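Local coordinates for protein beta-xylosidase (Uncultured organism, PDB 4MLG) that probably hydrolyses xylo-oligosaccharides, releasing xylose from their non-reducing ends, as a beta-xylosidase of glycoside hydrolase family 43, at residues K24-P29 against Y51-M56; D15-V20 against D85-F90; T65-V70 against R117-F122. All coordinates share one frame; numbering follows the deposited sequence.

Overall arrangement
The three contacts lie in neighbouring parts of a beta-propeller. Interaction 1 pairs two strands inside one blade. Interactions 2 and 3 join that blade to the one built on strands 81-91 to 123-124. Interaction 2 holds the calcium ligand Asp85 and lies about 8 Å from the centre of the chain, near the propeller centre, where family 43 enzymes have their active site. Interaction 3 is about 19 Å from the chain centre. Centres of interactions 1 and 2, and of 1 and 3, are about 8 Å apart. Backbone bonds Tyr26 to His19 and Tyr28 to Ala17 tie interaction 1 to 2. Tyr28 OH reaches Pro118 O of interaction 3 at 2.7 Å. The side chain of Tyr28 is about 9 Å from the calcium.

Interaction 1 (K24-P29 against Y51-M56); sequences KLYIYP and YHVFSM
Tyr28 and Val53 lie side by side and point the same way, where strands 24-32 and 50-56 pair antiparallel in a blade of the family 43 beta-propeller. Val53 CG1 is anti to the backbone N (chi1 170°), which sets CG2 beside that N, where it meets Tyr28. This methyl rests 3.6 Å from Tyr28 CD1 and touches CE1 as well. Tyr26 shares a face of the sheet with Ser55, and its CD1 is 3.6 Å from Ser55 CB.

Leu25, Ile27, Phe54 and Met56 line the opposite face. Met56 SD sits 4.2 Å from Leu25 CD2, and Leu7 covers Ile27 and Met56. Pro29 and Phe54 cross at about a right angle. Pro29 CG meets the edge of the phenyl ring in its plane, 3.8 Å from CD2. An alanine at Pro29 would lack CG and CD, and would probably leave a gap beside the ring edge and let Phe54 turn more easily.

Four backbone bonds hold the strands in register, two between Leu25 and Met56 and two between Ile27 and Phe54. This ladder stops before Pro29, which has no N-H to give. There a water takes over, donating to Pro29 O at 2.9 Å and to His52 O at 2.7 Å.

Interaction 2 (D15-V20 against D85-F90); sequences DPAAHV and DSDVAF. With CA (calcium ion), chain M.
His19 NE2 donates to Asp87 OD1 across this contact, with the two atoms 2.6 Å apart. It is a histidine-carboxylate hydrogen bond, moderately bent at 146°. OD1 receives it on its syn lone pair, the side of the other oxygen. The acceptor lies somewhat out of the imidazole plane, and ring and carboxylate planes are 35° apart. Asp87 CG is anti to its backbone N (chi1 -169°), and the carboxylate it carries comes nearer to segment 15-20 than the start of the side chain points. The same OD1 takes a second bond from Val88 N, which comes from above the carboxylate plane. Asp87 OD2 accepts from Ile139 N. Both oxygens of this buried group are therefore engaged, which would fix its rotation.

The metal contact is at the other end. Asp85 binds the calcium ion through OD2, at 2.4 Å. Its OD1 stays 3.3 Å from the ion, so one oxygen does the binding. His274 NE2 is a further ligand.

The two segments run nearly parallel, but no backbone hydrogen bond joins them. They belong to separate sheets, consistent with first strands of adjacent propeller blades lying side by side around the central channel. In family 43 enzymes the active site lies at this centre.

Non-bonded packing fills the rest. Asp15 and Asp85 cross obliquely, CB of Asp15 being 3.7 Å from CB of Asp85. Asp15 OD2 is turned to another partner, Ser30 OG, and a sulfate ion, probably from the crystallisation liquor, lies close by. Ala17 directs its methyl toward the other segment, where CB is 3.8 Å from Ser86 O. Val88 O sits over one face of the His19 ring, offset toward the rim, and makes no hydrogen bond with NE2.

Interaction 3 (T65-V70 against R117-F122); sequences TDHGVV and RPEGPF
Glu119 lays its aliphatic part over the ring of His67, where a loop packs on strand 64-72 of the neighbouring propeller blade. The loop follows strand 108-115. Glu119 CB stands above the ring centre at 3.4 Å from the centroid, only 9° off the normal, as a CH-pi contact. Glu119 CG is nearest ND1. The Thr65 methyl lies toward the rim of the opposite face. His67 NE2 is hydrogen-bonded to Ser55 OG, which also limits how the ring can turn.

Val70 and Phe122 form the other tight spot. Their side chains lie side by side, and Val70 CB meets the phenyl edge in plane, 3.8 Å from CD2. Phe122 N donates to Val70 O at 3.2 Å. Val70 CG1 packs on Glu119 O, 3.4 Å away.

The outer side is looser. Glu119 bends at chi2 (-77°), and its carboxylate leads away from the strand toward Arg117 NH1 on the exposed side; the salt bridge modelled there is very short and its geometry doubtful. Pro121 is exposed as well and touches Val70 chiefly by its backbone, with Pro121 C 4.1 Å from Val70 O.

Interaction 1 (K24-P29 against Y51-M56)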
loop_
_atom_site.group_PDB
_atom_site.type_symbol
_atom_site.label_atom_id
_atom_site.label_comp_id
_atom_site.label_asym_id
_atom_site.label_seq_id
_atom_site.Cartn_x
_atom_site.Cartn_y
_atom_site.Cartn_z
ATOM N N LYS A 24 -14.183 25.039 24.099
ATOM C CA LYS A 24 -12.952 24.567 24.714
ATOM C C LYS A 24 -11.912 24.344 23.627
ATOM O O LYS A 24 -12.254 24.006 22.495
ATOM C CB LYS A 24 -13.196 23.258 25.468
ATOM C CG LYS A 24 -13.767 23.426 26.865
ATOM C CD LYS A 24 -14.064 22.073 27.493
ATOM C CE LYS A 24 -13.923 22.119 29.006
ATOM N NZ LYS A 24 -12.511 22.364 29.415
ATOM N N LEU A 25 -10.644 24.534 23.969
ATOM C CA LEU A 25 -9.567 24.306 23.014
ATOM C C LEU A 25 -8.929 22.939 23.233
ATOM O O LEU A 25 -8.290 22.701 24.256
ATOM C CB LEU A 25 -8.513 25.409 23.117
ATOM C CG LEU A 25 -7.299 25.266 22.197
ATOM C CD1 LEU A 25 -6.989 26.588 21.515
ATOM C CD2 LEU A 25 -6.091 24.769 22.978
ATOM N N TYR A 26 -9.110 22.043 22.269
ATOM C CA TYR A 26 -8.522 20.711 22.349
ATOM C C TYR A 26 -7.258 20.623 21.504
ATOM O O TYR A 26 -7.180 21.205 20.421
ATOM C CB TYR A 26 -9.527 19.646 21.903
ATOM C CG TYR A 26 -10.718 19.492 22.823
ATOM C CD1 TYR A 26 -10.742 18.508 23.802
ATOM C CD2 TYR A 26 -11.820 20.330 22.708
ATOM C CE1 TYR A 26 -11.830 18.363 24.644
ATOM C CE2 TYR A 26 -12.912 20.193 23.546
ATOM C CZ TYR A 26 -12.912 19.209 24.511
ATOM O OH TYR A 26 -13.998 19.069 25.345
ATOM N N ILE A 27 -6.266 19.895 22.006
ATOM C CA ILE A 27 -5.027 19.690 21.269
ATOM C C ILE A 27 -4.820 18.206 20.991
ATOM O O ILE A 27 -5.060 17.366 21.857
ATOM C CB ILE A 27 -3.812 20.238 22.038
ATOM C CG1 ILE A 27 -4.127 21.615 22.624
ATOM C CG2 ILE A 27 -2.594 20.307 21.130
ATOM C CD1 ILE A 27 -2.994 22.213 23.423
ATOM N N TYR A 28 -4.379 17.887 19.779
ATOM C CA TYR A 28 -4.126 16.504 19.396
ATOM C C TYR A 28 -2.690 16.331 18.916
ATOM O O TYR A 28 -2.430 16.314 17.713
ATOM C CB TYR A 28 -5.111 16.063 18.312
ATOM C CG TYR A 28 -6.560 16.203 18.721
ATOM C CD1 TYR A 28 -7.202 15.193 19.425
ATOM C CD2 TYR A 28 -7.284 17.348 18.408
ATOM C CE1 TYR A 28 -8.524 15.316 19.803
ATOM C CE2 TYR A 28 -8.609 17.479 18.783
ATOM C CZ TYR A 28 -9.223 16.458 19.481
ATOM O OH TYR A 28 -10.540 16.579 19.859
ATOM N N PRO A 29 -1.749 16.207 19.864
ATOM C CA PRO A 29 -0.325 16.112 19.544
ATOM C C PRO A 29 0.153 14.668 19.422
ATOM O O PRO A 29 -0.529 13.751 19.878
ATOM C CB PRO A 29 0.327 16.754 20.766
ATOM C CG PRO A 29 -0.573 16.350 21.893
ATOM C CD PRO A 29 -1.975 16.274 21.320
ATOM N N TYR A 51 -1.609 8.200 21.147
ATOM C CA TYR A 51 -2.120 9.567 21.118
ATOM C C TYR A 51 -2.739 9.960 22.454
ATOM O O TYR A 51 -3.536 9.213 23.021
ATOM C CB TYR A 51 -3.180 9.725 20.024
ATOM C CG TYR A 51 -2.642 9.741 18.614
ATOM C CD1 TYR A 51 -1.420 10.330 18.320
ATOM C CD2 TYR A 51 -3.359 9.166 17.573
ATOM C CE1 TYR A 51 -0.927 10.345 17.028
ATOM C CE2 TYR A 51 -2.876 9.175 16.281
ATOM C CZ TYR A 51 -1.660 9.765 16.013
ATOM O OH TYR A 51 -1.180 9.772 14.724
ATOM N N HIS A 52 -2.371 11.138 22.947
ATOM C CA HIS A 52 -3.045 11.735 24.093
ATOM C C HIS A 52 -3.914 12.891 23.603
ATOM O O HIS A 52 -3.765 13.349 22.469
ATOM C CB HIS A 52 -2.030 12.242 25.121
ATOM C CG HIS A 52 -1.382 11.155 25.922
ATOM N ND1 HIS A 52 -1.612 10.987 27.271
ATOM C CD2 HIS A 52 -0.502 10.189 25.568
ATOM C CE1 HIS A 52 -0.907 9.961 27.712
ATOM N NE2 HIS A 52 -0.225 9.459 26.698
ATOM N N VAL A 53 -4.824 13.356 24.452
ATOM C CA VAL A 53 -5.666 14.501 24.116
ATOM C C VAL A 53 -5.695 15.514 25.255
ATOM O O VAL A 53 -6.090 15.193 26.375
ATOM C CB VAL A 53 -7.110 14.075 23.772
ATOM C CG1 VAL A 53 -8.014 15.293 23.659
ATOM C CG2 VAL A 53 -7.137 13.272 22.483
ATOM N N PHE A 54 -5.272 16.741 24.964
ATOM C CA PHE A 54 -5.252 17.799 25.966
ATOM C C PHE A 54 -6.306 18.862 25.672
ATOM O O PHE A 54 -6.614 19.140 24.512
ATOM C CB PHE A 54 -3.864 18.437 26.046
ATOM C CG PHE A 54 -2.767 17.464 26.373
ATOM C CD1 PHE A 54 -2.505 17.108 27.686
ATOM C CD2 PHE A 54 -1.994 16.907 25.367
ATOM C CE1 PHE A 54 -1.496 16.214 27.990
ATOM C CE2 PHE A 54 -0.985 16.012 25.665
ATOM C CZ PHE A 54 -0.735 15.666 26.978
ATOM N N SER A 55 -6.859 19.453 26.727
ATOM C CA SER A 55 -7.870 20.495 26.575
ATOM C C SER A 55 -7.637 21.646 27.548
ATOM O O SER A 55 -7.155 21.442 28.662
ATOM C CB SER A 55 -9.273 19.917 26.768
ATOM O OG SER A 55 -9.418 19.351 28.059
ATOM N N MET A 56 -7.980 22.857 27.117
ATOM C CA MET A 56 -7.809 24.042 27.948
ATOM C C MET A 56 -9.069 24.899 27.944
ATOM O O MET A 56 -9.901 24.791 27.044
ATOM C CB MET A 56 -6.625 24.879 27.455
ATOM C CG MET A 56 -5.351 24.091 27.216
ATOM S SD MET A 56 -3.992 25.130 26.650
ATOM C CE MET A 56 -3.728 26.148 28.099
HETATM O O HOH W 1 -3.377 13.290 19.845
#

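Interaction 2 (D15-V20 against D85-F90)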
loop_
_atom_site.group_PDB
_atom_site.type_symbol
_atom_site.label_atom_id
_atom_site.label_comp_id
_atom_site.label_asym_id
_atom_site.label_seq_id
_atom_site.Cartn_x
_atom_site.Cartn_y
_atom_site.Cartn_z
ATOM N N ASP A 15 4.055 17.896 17.470
ATOM C CA ASP A 15 3.152 18.072 16.332
ATOM C C ASP A 15 1.728 18.426 16.762
ATOM O O ASP A 15 0.784 17.709 16.432
ATOM C CB ASP A 15 3.132 16.807 15.467
ATOM C CG ASP A 15 4.522 16.269 15.188
ATOM O OD1 ASP A 15 5.442 17.080 14.954
ATOM O OD2 ASP A 15 4.694 15.032 15.210
ATOM N N PRO A 16 1.567 19.542 17.493
ATOM C CA PRO A 16 0.256 19.857 18.067
ATOM C C PRO A 16 -0.762 20.256 17.007
ATOM O O PRO A 16 -0.416 20.922 16.031
ATOM C CB PRO A 16 0.556 21.044 18.981
ATOM C CG PRO A 16 1.712 21.714 18.338
ATOM C CD PRO A 16 2.547 20.614 17.743
ATOM N N ALA A 17 -2.006 19.835 17.202
ATOM C CA ALA A 17 -3.098 20.195 16.312
ATOM C C ALA A 17 -4.258 20.701 17.153
ATOM O O ALA A 17 -4.957 19.916 17.794
ATOM C CB ALA A 17 -3.523 18.999 15.485
ATOM N N ALA A 18 -4.462 22.014 17.150
ATOM C CA ALA A 18 -5.450 22.629 18.029
ATOM C C ALA A 18 -6.776 22.930 17.330
ATOM O O ALA A 18 -6.805 23.400 16.191
ATOM C CB ALA A 18 -4.880 23.886 18.663
ATOM N N HIS A 19 -7.869 22.648 18.030
ATOM C CA HIS A 19 -9.211 22.903 17.524
ATOM C C HIS A 19 -10.093 23.418 18.651
ATOM O O HIS A 19 -9.827 23.157 19.826
ATOM C CB HIS A 19 -9.822 21.626 16.945
ATOM C CG HIS A 19 -9.139 21.134 15.708
ATOM N ND1 HIS A 19 -9.658 21.326 14.446
ATOM C CD2 HIS A 19 -7.981 20.454 15.540
ATOM C CE1 HIS A 19 -8.847 20.788 13.553
ATOM N NE2 HIS A 19 -7.822 20.252 14.190
ATOM N N VAL A 20 -11.144 24.146 18.292
ATOM C CA VAL A 20 -12.080 24.663 19.279
ATOM C C VAL A 20 -13.391 23.884 19.252
ATOM O O VAL A 20 -14.178 24.000 18.312
ATOM C CB VAL A 20 -12.369 26.157 19.059
ATOM C CG1 VAL A 20 -13.250 26.691 20.176
ATOM C CG2 VAL A 20 -11.068 26.938 18.987
ATOM N N ASP A 85 2.072 12.621 12.987
ATOM C CA ASP A 85 1.186 13.771 13.177
ATOM C C ASP A 85 -0.241 13.541 12.679
ATOM O O ASP A 85 -0.460 13.329 11.491
ATOM C CB ASP A 85 1.770 15.007 12.491
ATOM C CG ASP A 85 0.832 16.198 12.531
ATOM O OD1 ASP A 85 0.217 16.443 13.591
ATOM O OD2 ASP A 85 0.709 16.889 11.500
ATOM N N SER A 86 -1.204 13.609 13.594
ATOM C CA SER A 86 -2.612 13.400 13.259
ATOM C C SER A 86 -3.411 14.704 13.282
ATOM O O SER A 86 -2.890 15.757 13.647
ATOM C CB SER A 86 -3.238 12.401 14.230
ATOM O OG SER A 86 -3.146 12.869 15.565
ATOM N N ASP A 87 -4.681 14.621 12.891
ATOM C CA ASP A 87 -5.583 15.771 12.930
ATOM C C ASP A 87 -7.030 15.307 13.106
ATOM O O ASP A 87 -7.373 14.174 12.761
ATOM C CB ASP A 87 -5.434 16.626 11.666
ATOM C CG ASP A 87 -6.140 17.967 11.777
ATOM O OD1 ASP A 87 -6.525 18.348 12.903
ATOM O OD2 ASP A 87 -6.303 18.647 10.740
ATOM N N VAL A 88 -7.873 16.184 13.647
ATOM C CA VAL A 88 -9.251 15.828 13.978
ATOM C C VAL A 88 -10.250 16.796 13.344
ATOM O O VAL A 88 -9.993 17.996 13.262
ATOM C CB VAL A 88 -9.456 15.797 15.512
ATOM C CG1 VAL A 88 -10.897 15.457 15.867
ATOM C CG2 VAL A 88 -8.503 14.802 16.155
ATOM N N ALA A 89 -11.384 16.269 12.888
ATOM C CA ALA A 89 -12.450 17.096 12.332
ATOM C C ALA A 89 -13.811 16.693 12.888
ATOM O O ALA A 89 -14.058 15.518 13.158
ATOM C CB ALA A 89 -12.455 17.003 10.821
ATOM N N PHE A 90 -14.694 17.672 13.050
ATOM C CA PHE A 90 -16.037 17.415 13.557
ATOM C C PHE A 90 -17.075 17.493 12.443
ATOM O O PHE A 90 -17.232 18.532 11.800
ATOM C CB PHE A 90 -16.387 18.404 14.672
ATOM C CG PHE A 90 -17.779 18.240 15.210
ATOM C CD1 PHE A 90 -18.111 17.142 15.986
ATOM C CD2 PHE A 90 -18.756 19.184 14.941
ATOM C CE1 PHE A 90 -19.393 16.987 16.485
ATOM C CE2 PHE A 90 -20.041 19.036 15.435
ATOM C CZ PHE A 90 -20.359 17.935 16.209
HETATM CA CA CA M . -0.294 19.010 11.635
#

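Interaction 3 (T65-V70 against R117-F122)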
loop_
_atom_site.group_PDB
_atom_site.type_symbol
_atom_site.label_atom_id
_atom_site.label_comp_id
_atom_site.label_asym_id
_atom_site.label_seq_id
_atom_site.Cartn_x
_atom_site.Cartn_y
_atom_site.Cartn_z
ATOM N N THR A 65 -5.592 20.036 30.916
ATOM C CA THR A 65 -6.149 18.744 31.304
ATOM C C THR A 65 -5.727 17.622 30.357
ATOM O O THR A 65 -5.953 17.701 29.149
ATOM C CB THR A 65 -7.690 18.794 31.371
ATOM O OG1 THR A 65 -8.096 19.676 32.425
ATOM C CG2 THR A 65 -8.263 17.407 31.628
ATOM N N ASP A 66 -5.112 16.582 30.913
ATOM C CA ASP A 66 -4.741 15.401 30.142
ATOM C C ASP A 66 -5.888 14.397 30.178
ATOM O O ASP A 66 -6.264 13.911 31.245
ATOM C CB ASP A 66 -3.467 14.767 30.709
ATOM C CG ASP A 66 -2.850 13.735 29.771
ATOM O OD1 ASP A 66 -3.574 13.172 28.924
ATOM O OD2 ASP A 66 -1.631 13.488 29.884
ATOM N N HIS A 67 -6.441 14.086 29.010
ATOM C CA HIS A 67 -7.538 13.130 28.925
ATOM C C HIS A 67 -7.025 11.698 28.802
ATOM O O HIS A 67 -7.809 10.751 28.753
ATOM C CB HIS A 67 -8.464 13.470 27.753
ATOM C CG HIS A 67 -9.180 14.775 27.910
ATOM N ND1 HIS A 67 -10.352 14.899 28.624
ATOM C CD2 HIS A 67 -8.890 16.012 27.445
ATOM C CE1 HIS A 67 -10.754 16.157 28.592
ATOM N NE2 HIS A 67 -9.884 16.854 27.883
ATOM N N GLY A 68 -5.705 11.549 28.753
ATOM C CA GLY A 68 -5.086 10.238 28.675
ATOM C C GLY A 68 -4.975 9.711 27.258
ATOM O O GLY A 68 -5.240 10.430 26.294
ATOM N N VAL A 69 -4.578 8.449 27.134
ATOM C CA VAL A 69 -4.441 7.803 25.833
ATOM C C VAL A 69 -5.807 7.540 25.200
ATOM O O VAL A 69 -6.711 7.014 25.848
ATOM C CB VAL A 69 -3.664 6.476 25.949
ATOM C CG1 VAL A 69 -3.593 5.773 24.599
ATOM C CG2 VAL A 69 -2.271 6.727 26.501
ATOM N N VAL A 70 -5.950 7.914 23.932
ATOM C CA VAL A 70 -7.201 7.720 23.208
ATOM C C VAL A 70 -7.019 6.767 22.033
ATOM O O VAL A 70 -7.995 6.336 21.416
ATOM C CB VAL A 70 -7.753 9.051 22.676
ATOM C CG1 VAL A 70 -8.172 9.951 23.828
ATOM C CG2 VAL A 70 -6.716 9.735 21.799
ATOM N N ARG A 117 -17.261 12.117 21.235
ATOM C CA ARG A 117 -16.864 13.349 21.905
ATOM C C ARG A 117 -15.381 13.632 21.645
ATOM O O ARG A 117 -14.606 12.700 21.428
ATOM C CB ARG A 117 -17.188 13.272 23.403
ATOM C CG ARG A 117 -16.663 12.041 24.112
ATOM C CD ARG A 117 -17.388 11.840 25.436
ATOM N NE ARG A 117 -16.781 10.786 26.243
ATOM C CZ ARG A 117 -15.974 11.009 27.273
ATOM N NH1 ARG A 117 -15.680 12.251 27.632
ATOM N NH2 ARG A 117 -15.464 9.989 27.952
ATOM N N PRO A 118 -14.985 14.919 21.656
ATOM C CA PRO A 118 -13.646 15.312 21.194
ATOM C C PRO A 118 -12.497 14.725 22.009
ATOM O O PRO A 118 -11.391 14.590 21.486
ATOM C CB PRO A 118 -13.661 16.838 21.339
ATOM C CG PRO A 118 -14.681 17.107 22.383
ATOM C CD PRO A 118 -15.743 16.076 22.167
ATOM N N GLU A 119 -12.753 14.386 23.267
ATOM C CA GLU A 119 -11.702 13.883 24.144
ATOM C C GLU A 119 -11.844 12.385 24.383
ATOM O O GLU A 119 -10.899 11.724 24.814
ATOM C CB GLU A 119 -11.723 14.627 25.481
ATOM C CG GLU A 119 -12.768 14.124 26.474
ATOM C CD GLU A 119 -14.180 14.594 26.164
ATOM O OE1 GLU A 119 -14.452 14.999 25.015
ATOM O OE2 GLU A 119 -15.024 14.561 27.084
ATOM N N GLY A 120 -13.032 11.858 24.100
ATOM C CA GLY A 120 -13.324 10.455 24.328
ATOM C C GLY A 120 -12.462 9.526 23.497
ATOM O O GLY A 120 -11.811 9.962 22.548
ATOM N N PRO A 121 -12.455 8.233 23.852
ATOM C CA PRO A 121 -11.650 7.224 23.156
ATOM C C PRO A 121 -12.058 7.077 21.693
ATOM O O PRO A 121 -13.248 7.007 21.385
ATOM C CB PRO A 121 -11.954 5.937 23.931
ATOM C CG PRO A 121 -13.266 6.190 24.595
ATOM C CD PRO A 121 -13.261 7.645 24.935
ATOM N N PHE A 122 -11.071 7.038 20.805
ATOM C CA PHE A 122 -11.328 6.920 19.376
ATOM C C PHE A 122 -11.212 5.471 18.914
ATOM O O PHE A 122 -10.201 4.812 19.159
ATOM C CB PHE A 122 -10.355 7.799 18.584
ATOM C CG PHE A 122 -10.596 9.275 18.743
ATOM C CD1 PHE A 122 -11.269 9.990 17.766
ATOM C CD2 PHE A 122 -10.146 9.949 19.868
ATOM C CE1 PHE A 122 -11.492 11.349 17.909
ATOM C CE2 PHE A 122 -10.366 11.305 20.017
ATOM C CZ PHE A 122 -11.039 12.006 19.036
#